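Local coordinates for protein Cow rumen GH26 endo-mannanase (Metagenome, PDB 6UEH) that probably hydrolyses internal beta-1,4-mannosidic bonds of mannans such as galactomannan, joining a GH26 catalytic domain to a CBM6-type accessory domain, at residues E22-T25 against S26-T30; N209-P212 against L213-W216; S249-L252 against G253-V256. One frame throughout, in Å; residues are numbered along the deposited sequence.

Contact 1 of 3, residues E22-T25 against S26-T30; sequences EPWT and SVYDT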
ATOM      1  N   GLU A  22     -18.479  26.710 -28.495  1.00 21.67           N
ATOM      2  CA  GLU A  22     -19.644  27.440 -28.002  1.00 21.69           C
ATOM      3  C   GLU A  22     -20.346  26.664 -26.893  1.00 18.48           C
ATOM      4  O   GLU A  22     -20.381  25.433 -26.918  1.00 16.49           O
ATOM      5  CB  GLU A  22     -20.618  27.738 -29.143  1.00 26.10           C
ATOM      6  CG  GLU A  22     -20.119  28.805 -30.106  1.00 31.54           C
ATOM      7  CD  GLU A  22     -19.706  30.081 -29.392  1.00 34.61           C
ATOM      8  OE1 GLU A  22     -18.488  30.288 -29.203  1.00 36.58           O
ATOM      9  OE2 GLU A  22     -20.594  30.876 -29.020  1.00 35.94           O
ATOM     10  N   PRO A  23     -20.904  27.387 -25.908  1.00 17.77           N
ATOM     11  CA  PRO A  23     -21.576  26.750 -24.768  1.00 16.56           C
ATOM     12  C   PRO A  23     -22.764  25.889 -25.189  1.00 16.72           C
ATOM     13  O   PRO A  23     -23.504  26.258 -26.102  1.00 18.97           O
ATOM     14  CB  PRO A  23     -22.050  27.944 -23.925  1.00 14.80           C
ATOM     15  CG  PRO A  23     -21.171  29.074 -24.333  1.00 17.83           C
ATOM     16  CD  PRO A  23     -20.896  28.855 -25.790  1.00 18.94           C
ATOM     17  N   TRP A  24     -22.927  24.750 -24.524  1.00 15.02           N
ATOM     18  CA  TRP A  24     -24.089  23.889 -24.719  1.00 15.62           C
ATOM     19  C   TRP A  24     -25.163  24.237 -23.697  1.00 16.80           C
ATOM     20  O   TRP A  24     -24.849  24.697 -22.602  1.00 17.37           O
ATOM     21  CB  TRP A  24     -23.706  22.413 -24.581  1.00 14.63           C
ATOM     22  CG  TRP A  24     -22.717  21.928 -25.593  1.00 15.38           C
ATOM     23  CD1 TRP A  24     -21.385  22.221 -25.649  1.00 15.35           C
ATOM     24  CD2 TRP A  24     -22.980  21.042 -26.687  1.00 15.40           C
ATOM     25  NE1 TRP A  24     -20.804  21.580 -26.718  1.00 15.56           N
ATOM     26  CE2 TRP A  24     -21.763  20.849 -27.370  1.00 16.51           C
ATOM     27  CE3 TRP A  24     -24.128  20.397 -27.157  1.00 15.55           C
ATOM     28  CZ2 TRP A  24     -21.662  20.037 -28.499  1.00 18.94           C
ATOM     29  CZ3 TRP A  24     -24.025  19.589 -28.277  1.00 17.39           C
ATOM     30  CH2 TRP A  24     -22.802  19.419 -28.937  1.00 18.82           C
ATOM     31  N   THR A  25     -26.427  24.014 -24.045  1.00 16.05           N
ATOM     32  CA  THR A  25     -27.509  24.228 -23.090  1.00 16.59           C
ATOM     33  C   THR A  25     -28.313  22.948 -22.864  1.00 16.65           C
ATOM     34  O   THR A  25     -29.161  22.891 -21.978  1.00 18.26           O
ATOM     35  CB  THR A  25     -28.446  25.354 -23.543  1.00 17.41           C
ATOM     36  OG1 THR A  25     -28.975  25.052 -24.840  1.00 18.05           O
ATOM     37  CG2 THR A  25     -27.685  26.674 -23.600  1.00 16.24           C
ATOM     38  N   SER A  26     -28.040  21.929 -23.672  1.00 15.89           N
ATOM     39  CA  SER A  26     -28.572  20.589 -23.437  1.00 17.13           C
ATOM     40  C   SER A  26     -27.717  19.563 -24.172  1.00 18.24           C
ATOM     41  O   SER A  26     -26.980  19.912 -25.097  1.00 17.36           O
ATOM     42  CB  SER A  26     -30.034  20.484 -23.886  1.00 19.00           C
ATOM     43  OG  SER A  26     -30.152  20.590 -25.291  1.00 20.79           O
ATOM     44  N   VAL A  27     -27.795  18.306 -23.747  1.00 18.45           N
ATOM     45  CA  VAL A  27     -27.129  17.232 -24.472  1.00 18.64           C
ATOM     46  C   VAL A  27     -28.035  16.870 -25.636  1.00 20.44           C
ATOM     47  O   VAL A  27     -28.792  15.896 -25.583  1.00 21.29           O
ATOM     48  CB  VAL A  27     -26.846  16.007 -23.582  1.00 18.33           C
ATOM     49  CG1 VAL A  27     -25.967  15.002 -24.319  1.00 18.07           C
ATOM     50  CG2 VAL A  27     -26.174  16.446 -22.291  1.00 16.83           C
ATOM     51  N   TYR A  28     -27.952  17.691 -26.679  1.00 20.83           N
ATOM     52  CA  TYR A  28     -28.896  17.682 -27.790  1.00 24.51           C
ATOM     53  C   TYR A  28     -30.334  17.818 -27.286  1.00 26.98           C
ATOM     54  O   TYR A  28     -30.751  18.914 -26.911  1.00 28.85           O
ATOM     55  CB  TYR A  28     -28.697  16.429 -28.644  1.00 26.76           C
ATOM     56  CG  TYR A  28     -27.353  16.451 -29.340  1.00 28.03           C
ATOM     57  CD1 TYR A  28     -27.168  17.176 -30.509  1.00 30.12           C
ATOM     58  CD2 TYR A  28     -26.259  15.781 -28.806  1.00 27.86           C
ATOM     59  CE1 TYR A  28     -25.938  17.217 -31.139  1.00 31.88           C
ATOM     60  CE2 TYR A  28     -25.026  15.815 -29.430  1.00 28.92           C
ATOM     61  CZ  TYR A  28     -24.870  16.535 -30.596  1.00 31.44           C
ATOM     62  OH  TYR A  28     -23.645  16.571 -31.222  1.00 33.43           O
ATOM     63  N   ASP A  29     -31.091  16.727 -27.263  1.00 27.56           N
ATOM     64  CA  ASP A  29     -32.501  16.821 -26.887  1.00 29.05           C
ATOM     65  C   ASP A  29     -32.756  16.580 -25.400  1.00 27.79           C
ATOM     66  O   ASP A  29     -33.891  16.692 -24.936  1.00 31.22           O
ATOM     67  CB  ASP A  29     -33.335  15.840 -27.714  1.00 31.87           C
ATOM     68  CG  ASP A  29     -33.719  16.402 -29.069  1.00 34.77           C
ATOM     69  OD1 ASP A  29     -33.779  17.643 -29.206  1.00 33.74           O
ATOM     70  OD2 ASP A  29     -33.964  15.602 -29.997  1.00 37.97           O
ATOM     71  N   THR A  30     -31.710  16.256 -24.650  1.00 23.62           N
ATOM     72  CA  THR A  30     -31.881  15.944 -23.236  1.00 22.20           C
ATOM     73  C   THR A  30     -31.241  16.993 -22.335  1.00 20.41           C
ATOM     74  O   THR A  30     -30.021  17.155 -22.311  1.00 19.98           O
ATOM     75  CB  THR A  30     -31.303  14.558 -22.895  1.00 22.54           C
ATOM     76  OG1 THR A  30     -31.998  13.558 -23.652  1.00 25.51           O
ATOM     77  CG2 THR A  30     -31.468  14.264 -21.413  1.00 22.22           C
TER
HETATM   78  O   HOH W   1     -31.012  23.439 -25.400  1.00 27.24           O
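W24 and Y28 form a T-shaped (edge-to-face) ring pair beside a type II' beta turn, V27 to T30, in the surface loop that joins strands 10-13 and 42-44 of the CBM6 domain, a beta-sandwich family. The assignment rests on a centroid separation of 5.4 Å between the six-membered ring of W24 and the Y28 ring, with the planes 74° apart. The indole offers its CZ3-CH2 edge: CZ3 stands over one face of Y28, displaced toward the rim, and CH2 lies 3.7 Å from Y28 OH. Farther along that edge CE3 comes within 3.6 Å of S26 O, near the indole plane. S26 O also receives a weak hydrogen bond from Y28 N. The turn that carries Y28 is closed by two backbone hydrogen bonds, V27 N to T30 O at 2.9 Å and T30 N to V27 O at 3.1 Å. W24 makes a second edge-to-face pair with Y43, and its side chain lies about 9 Å from the bound calcium ion. T25 and S26 both place their hydroxyls between backbone N and carbonyl carbon (chi1 57° and 68°), where water 1 bridges them, 2.7 Å from T25 OG1 and donating to S26 OG at 3.0 Å.

Contact 2 of 3, residues N209-P212 against L213-W216; sequences NYNP and LYGW
A local loop closure, from N209 to W216 with an Asx turn starting at N211, shapes the connection between strand 202-206 and helix 220-230 of the GH26 TIM barrel. The Asx turn is defined by L213 N donating to N211 OD1 at 2.8 Å, placed by N211 CG lying between its backbone N and carbonyl carbon (chi1 69°). Y214 N reaches the same oxygen at 2.8 Å, almost straight at 171°, so a single carbonyl holds two successive peptide N-H groups. At the loop's open ends, W216 N donates to N209 O at 2.9 Å and draws the two arms together. The bend brings the CA of G215 within 3.2 Å of N209 O and 3.1 Å of N211 O, both as CA-H...O contacts. N209 CB sits over the five-membered ring of W216 in a CH-pi contact, 4.0 Å from its centroid, while N209 ND2 is hydrogen-bonded to D218 OD2. N211 ND2 lies 3.3 Å above the Y214 ring, toward its rim, with amide and ring planes 59° apart. Because N211 OD1 accepts two backbone hydrogen bonds and ND2 donates to M208 O, both ends of this buried amide are satisfied, and the pattern tells its oxygen from its nitrogen.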
ATOM      1  N   ASN A 209      11.011 -20.696   7.877  1.00 18.64           N
ATOM      2  CA  ASN A 209      11.796 -21.906   8.113  1.00 19.37           C
ATOM      3  C   ASN A 209      11.411 -22.658   9.385  1.00 19.42           C
ATOM      4  O   ASN A 209      11.937 -23.736   9.658  1.00 17.31           O
ATOM      5  CB  ASN A 209      13.286 -21.565   8.134  1.00 19.77           C
ATOM      6  CG  ASN A 209      13.817 -21.235   6.755  1.00 21.13           C
ATOM      7  OD1 ASN A 209      13.454 -21.883   5.772  1.00 20.43           O
ATOM      8  ND2 ASN A 209      14.667 -20.215   6.670  1.00 21.48           N
ATOM      9  N   TYR A 210      10.490 -22.093  10.156  1.00 16.06           N
ATOM     10  CA  TYR A 210       9.920 -22.804  11.294  1.00 16.07           C
ATOM     11  C   TYR A 210       8.657 -23.535  10.850  1.00 17.00           C
ATOM     12  O   TYR A 210       7.567 -23.253  11.345  1.00 16.59           O
ATOM     13  CB  TYR A 210       9.596 -21.844  12.439  1.00 16.64           C
ATOM     14  CG  TYR A 210      10.771 -21.051  12.975  1.00 17.27           C
ATOM     15  CD1 TYR A 210      11.574 -21.555  13.993  1.00 17.94           C
ATOM     16  CD2 TYR A 210      11.061 -19.786  12.479  1.00 16.69           C
ATOM     17  CE1 TYR A 210      12.643 -20.823  14.494  1.00 17.55           C
ATOM     18  CE2 TYR A 210      12.124 -19.047  12.972  1.00 16.65           C
ATOM     19  CZ  TYR A 210      12.912 -19.569  13.978  1.00 17.70           C
ATOM     20  OH  TYR A 210      13.966 -18.831  14.466  1.00 18.05           O
ATOM     21  N   ASN A 211       8.807 -24.469   9.913  1.00 18.20           N
ATOM     22  CA  ASN A 211       7.663 -25.150   9.304  1.00 18.70           C
ATOM     23  C   ASN A 211       7.715 -26.671   9.510  1.00 18.71           C
ATOM     24  O   ASN A 211       8.764 -27.215   9.849  1.00 18.62           O
ATOM     25  CB  ASN A 211       7.599 -24.817   7.810  1.00 17.89           C
ATOM     26  CG  ASN A 211       8.742 -25.429   7.029  1.00 18.16           C
ATOM     27  OD1 ASN A 211       8.699 -26.607   6.670  1.00 17.88           O
ATOM     28  ND2 ASN A 211       9.769 -24.631   6.754  1.00 17.63           N
ATOM     29  N   PRO A 212       6.578 -27.362   9.313  1.00 18.90           N
ATOM     30  CA  PRO A 212       6.542 -28.811   9.557  1.00 19.33           C
ATOM     31  C   PRO A 212       7.115 -29.685   8.438  1.00 21.03           C
ATOM     32  O   PRO A 212       7.110 -30.908   8.583  1.00 22.84           O
ATOM     33  CB  PRO A 212       5.041 -29.100   9.720  1.00 18.94           C
ATOM     34  CG  PRO A 212       4.398 -27.768   9.954  1.00 19.42           C
ATOM     35  CD  PRO A 212       5.223 -26.809   9.166  1.00 19.18           C
ATOM     36  N   LEU A 213       7.599 -29.081   7.356  1.00 20.95           N
ATOM     37  CA  LEU A 213       8.025 -29.843   6.183  1.00 21.35           C
ATOM     38  C   LEU A 213       9.539 -30.019   6.097  1.00 21.59           C
ATOM     39  O   LEU A 213      10.036 -31.131   5.921  1.00 21.68           O
ATOM     40  CB  LEU A 213       7.515 -29.167   4.910  1.00 21.58           C
ATOM     41  CG  LEU A 213       5.993 -29.062   4.793  1.00 20.68           C
ATOM     42  CD1 LEU A 213       5.595 -28.293   3.545  1.00 20.84           C
ATOM     43  CD2 LEU A 213       5.361 -30.447   4.794  1.00 20.50           C
ATOM     44  N   TYR A 214      10.263 -28.912   6.208  1.00 21.26           N
ATOM     45  CA  TYR A 214      11.718 -28.924   6.136  1.00 21.37           C
ATOM     46  C   TYR A 214      12.287 -28.001   7.206  1.00 22.09           C
ATOM     47  O   TYR A 214      13.379 -27.450   7.058  1.00 22.82           O
ATOM     48  CB  TYR A 214      12.193 -28.495   4.745  1.00 21.91           C
ATOM     49  CG  TYR A 214      11.598 -27.184   4.272  1.00 21.03           C
ATOM     50  CD1 TYR A 214      10.379 -27.152   3.605  1.00 20.80           C
ATOM     51  CD2 TYR A 214      12.251 -25.979   4.496  1.00 21.25           C
ATOM     52  CE1 TYR A 214       9.828 -25.960   3.174  1.00 21.29           C
ATOM     53  CE2 TYR A 214      11.706 -24.777   4.067  1.00 20.90           C
ATOM     54  CZ  TYR A 214      10.496 -24.774   3.407  1.00 21.72           C
ATOM     55  OH  TYR A 214       9.947 -23.584   2.978  1.00 23.26           O
ATOM     56  N   GLY A 215      11.532 -27.846   8.288  1.00 21.91           N
ATOM     57  CA  GLY A 215      11.841 -26.874   9.318  1.00 22.17           C
ATOM     58  C   GLY A 215      13.201 -27.010   9.967  1.00 23.06           C
ATOM     59  O   GLY A 215      13.694 -28.116  10.195  1.00 23.69           O
ATOM     60  N   TRP A 216      13.813 -25.866  10.253  1.00 22.52           N
ATOM     61  CA  TRP A 216      15.061 -25.821  11.001  1.00 23.52           C
ATOM     62  C   TRP A 216      15.092 -24.538  11.822  1.00 23.00           C
ATOM     63  O   TRP A 216      14.067 -23.870  11.969  1.00 22.06           O
ATOM     64  CB  TRP A 216      16.276 -25.926  10.069  1.00 25.46           C
ATOM     65  CG  TRP A 216      16.306 -24.955   8.913  1.00 24.94           C
ATOM     66  CD1 TRP A 216      15.439 -24.902   7.857  1.00 23.70           C
ATOM     67  CD2 TRP A 216      17.280 -23.928   8.680  1.00 24.71           C
ATOM     68  NE1 TRP A 216      15.801 -23.895   6.995  1.00 23.28           N
ATOM     69  CE2 TRP A 216      16.928 -23.282   7.476  1.00 24.01           C
ATOM     70  CE3 TRP A 216      18.409 -23.485   9.377  1.00 25.18           C
ATOM     71  CZ2 TRP A 216      17.665 -22.220   6.954  1.00 24.61           C
ATOM     72  CZ3 TRP A 216      19.142 -22.429   8.855  1.00 25.63           C
ATOM     73  CH2 TRP A 216      18.766 -21.809   7.657  1.00 25.63           C
TER

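Contact 3 of 3, residues S249-L252 against G253-V256; sequences SYEL and GDKV
D254 folds back on E251 across a type II beta turn, E251 to D254, in the loop between strands 243-244 and 261-262 of the GH26 barrel domain. Two hydrogen bonds run in opposite senses between these residues and define the tight part. D254 N donates to E251 O at 3.1 Å, and D254 OD2 accepts from E251 N at 2.7 Å, the donor standing 48° out of the carboxylate plane. G253 takes the third position of the turn with a positive phi of 98°, and its lack of a side chain avoids crowding at L252 O.

Y250 packs against the far limb. It turns its ring away from its own backbone N (chi1 171°), which lays it alongside D254, the two side chains pointing opposite ways and the ring nearly perpendicular to the carboxylate. Y250 CE1 lies 3.7 Å from D254 CB, and V256 CG2 meets the ring edge at CD1, 3.9 Å away. L213 packs against both Y250 and V256, extending this inner side into the neighbouring loop.

The carboxylate side is hydrated. D254 OD1 accepts from water 3 at 2.8 Å and from water 4 at 2.7 Å; water 3 also donates to E251 OE1, and water 4 to L252 O. The two carboxylate planes are nearly parallel, with E251 OE1 and D254 OD1 4.9 Å apart, and the bridging water probably eases the repulsion. On the Y250 side, water 2, at the ring edge and in its plane, accepts from Y250 OH at 2.7 Å and weakly from G253 N, and donates to D254 O.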
ATOM      1  N   SER A 249      -0.237 -37.194  -1.857  1.00 34.36           N
ATOM      2  CA  SER A 249       0.561 -38.284  -1.304  1.00 36.59           C
ATOM      3  C   SER A 249       1.149 -37.914   0.054  1.00 35.63           C
ATOM      4  O   SER A 249       1.681 -38.769   0.761  1.00 35.48           O
ATOM      5  CB  SER A 249       1.684 -38.671  -2.268  1.00 37.92           C
ATOM      6  OG  SER A 249       2.661 -37.651  -2.344  1.00 36.95           O
ATOM      7  N   TYR A 250       1.052 -36.638   0.412  1.00 29.76           N
ATOM      8  CA  TYR A 250       1.574 -36.171   1.689  1.00 28.47           C
ATOM      9  C   TYR A 250       0.776 -36.726   2.865  1.00 31.52           C
ATOM     10  O   TYR A 250      -0.448 -36.828   2.810  1.00 32.35           O
ATOM     11  CB  TYR A 250       1.574 -34.640   1.741  1.00 26.80           C
ATOM     12  CG  TYR A 250       1.907 -34.077   3.106  1.00 28.29           C
ATOM     13  CD1 TYR A 250       3.224 -34.000   3.544  1.00 28.84           C
ATOM     14  CD2 TYR A 250       0.905 -33.623   3.957  1.00 25.24           C
ATOM     15  CE1 TYR A 250       3.534 -33.487   4.793  1.00 28.38           C
ATOM     16  CE2 TYR A 250       1.205 -33.112   5.207  1.00 24.38           C
ATOM     17  CZ  TYR A 250       2.521 -33.045   5.619  1.00 29.02           C
ATOM     18  OH  TYR A 250       2.822 -32.535   6.864  1.00 23.23           O
ATOM     19  N   GLU A 251       1.489 -37.096   3.924  1.00 31.65           N
ATOM     20  CA  GLU A 251       0.868 -37.444   5.196  1.00 34.03           C
ATOM     21  C   GLU A 251       1.534 -36.632   6.301  1.00 33.03           C
ATOM     22  O   GLU A 251       2.695 -36.245   6.178  1.00 31.91           O
ATOM     23  CB  GLU A 251       0.980 -38.945   5.474  1.00 38.71           C
ATOM     24  CG  GLU A 251       0.663 -39.813   4.271  1.00 42.90           C
ATOM     25  CD  GLU A 251       0.618 -41.288   4.602  1.00 48.97           C
ATOM     26  OE1 GLU A 251       1.225 -41.692   5.619  1.00 50.71           O
ATOM     27  OE2 GLU A 251      -0.014 -42.047   3.836  1.00 51.87           O
ATOM     28  N   LEU A 252       0.792 -36.355   7.369  1.00 32.76           N
ATOM     29  CA  LEU A 252       1.312 -35.547   8.466  1.00 31.77           C
ATOM     30  C   LEU A 252       2.573 -36.168   9.061  1.00 31.59           C
ATOM     31  O   LEU A 252       2.606 -37.358   9.360  1.00 31.81           O
ATOM     32  CB  LEU A 252       0.252 -35.375   9.554  1.00 33.08           C
ATOM     33  CG  LEU A 252      -1.034 -34.652   9.159  1.00 32.65           C
ATOM     34  CD1 LEU A 252      -1.987 -34.616  10.342  1.00 33.92           C
ATOM     35  CD2 LEU A 252      -0.732 -33.246   8.662  1.00 30.91           C
ATOM     36  N   GLY A 253       3.612 -35.356   9.215  1.00 31.16           N
ATOM     37  CA  GLY A 253       4.866 -35.833   9.766  1.00 32.36           C
ATOM     38  C   GLY A 253       5.894 -36.174   8.705  1.00 32.60           C
ATOM     39  O   GLY A 253       7.053 -36.446   9.024  1.00 33.60           O
ATOM     40  N   ASP A 254       5.474 -36.166   7.443  1.00 31.23           N
ATOM     41  CA  ASP A 254       6.382 -36.459   6.337  1.00 31.42           C
ATOM     42  C   ASP A 254       7.458 -35.391   6.201  1.00 31.11           C
ATOM     43  O   ASP A 254       7.173 -34.196   6.283  1.00 28.68           O
ATOM     44  CB  ASP A 254       5.624 -36.573   5.010  1.00 30.69           C
ATOM     45  CG  ASP A 254       4.920 -37.902   4.844  1.00 32.86           C
ATOM     46  OD1 ASP A 254       5.248 -38.855   5.583  1.00 34.24           O
ATOM     47  OD2 ASP A 254       4.045 -37.995   3.958  1.00 32.98           O
ATOM     48  N   LYS A 255       8.694 -35.829   5.991  1.00 33.81           N
ATOM     49  CA  LYS A 255       9.771 -34.924   5.631  1.00 35.14           C
ATOM     50  C   LYS A 255       9.682 -34.621   4.144  1.00 34.17           C
ATOM     51  O   LYS A 255       9.767 -35.526   3.315  1.00 35.65           O
ATOM     52  CB  LYS A 255      11.135 -35.529   5.967  1.00 40.78           C
ATOM     53  CG  LYS A 255      11.682 -35.174   7.343  1.00 43.78           C
ATOM     54  CD  LYS A 255      11.065 -33.900   7.899  1.00 44.39           C
ATOM     55  CE  LYS A 255      11.722 -33.505   9.213  1.00 46.46           C
ATOM     56  NZ  LYS A 255      12.301 -34.677   9.927  1.00 50.23           N
ATOM     57  N   VAL A 256       9.490 -33.351   3.809  1.00 32.04           N
ATOM     58  CA  VAL A 256       9.419 -32.937   2.414  1.00 30.81           C
ATOM     59  C   VAL A 256      10.498 -31.901   2.121  1.00 30.96           C
ATOM     60  O   VAL A 256      10.511 -30.832   2.730  1.00 29.80           O
ATOM     61  CB  VAL A 256       8.036 -32.351   2.060  1.00 28.53           C
ATOM     62  CG1 VAL A 256       7.907 -32.175   0.555  1.00 29.43           C
ATOM     63  CG2 VAL A 256       6.923 -33.240   2.588  1.00 28.09           C
TER
HETATM   64  O   HOH W   2       5.254 -32.994   7.832  1.00 22.13           O
HETATM   65  O   HOH W   3       4.188 -41.467   5.170  1.00 38.83           O
HETATM   66  O   HOH W   4       4.373 -39.311   8.148  1.00 29.24           O

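From the N terminus the chain first closes contact 1, within the loop from strand 10-13 to strand 42-44 of the CBM6 region. After the sequence enters the GH26 barrel, contact 2 closes the loop between strand 202-206 and helix 220-230, and contact 3 closes a bend before strand 261-262. The three lie in series; none nests in or crosses another. Contact 1 stands apart, its centre 69 Å from that of contact 2 and on the other side of the chain's centre. Contacts 2 and 3, centres 12 Å apart, touch directly: L213 O and V256 N, 3.1 Å apart, form a probable hydrogen bond, joining two successive barrel loops beside helix 280-301.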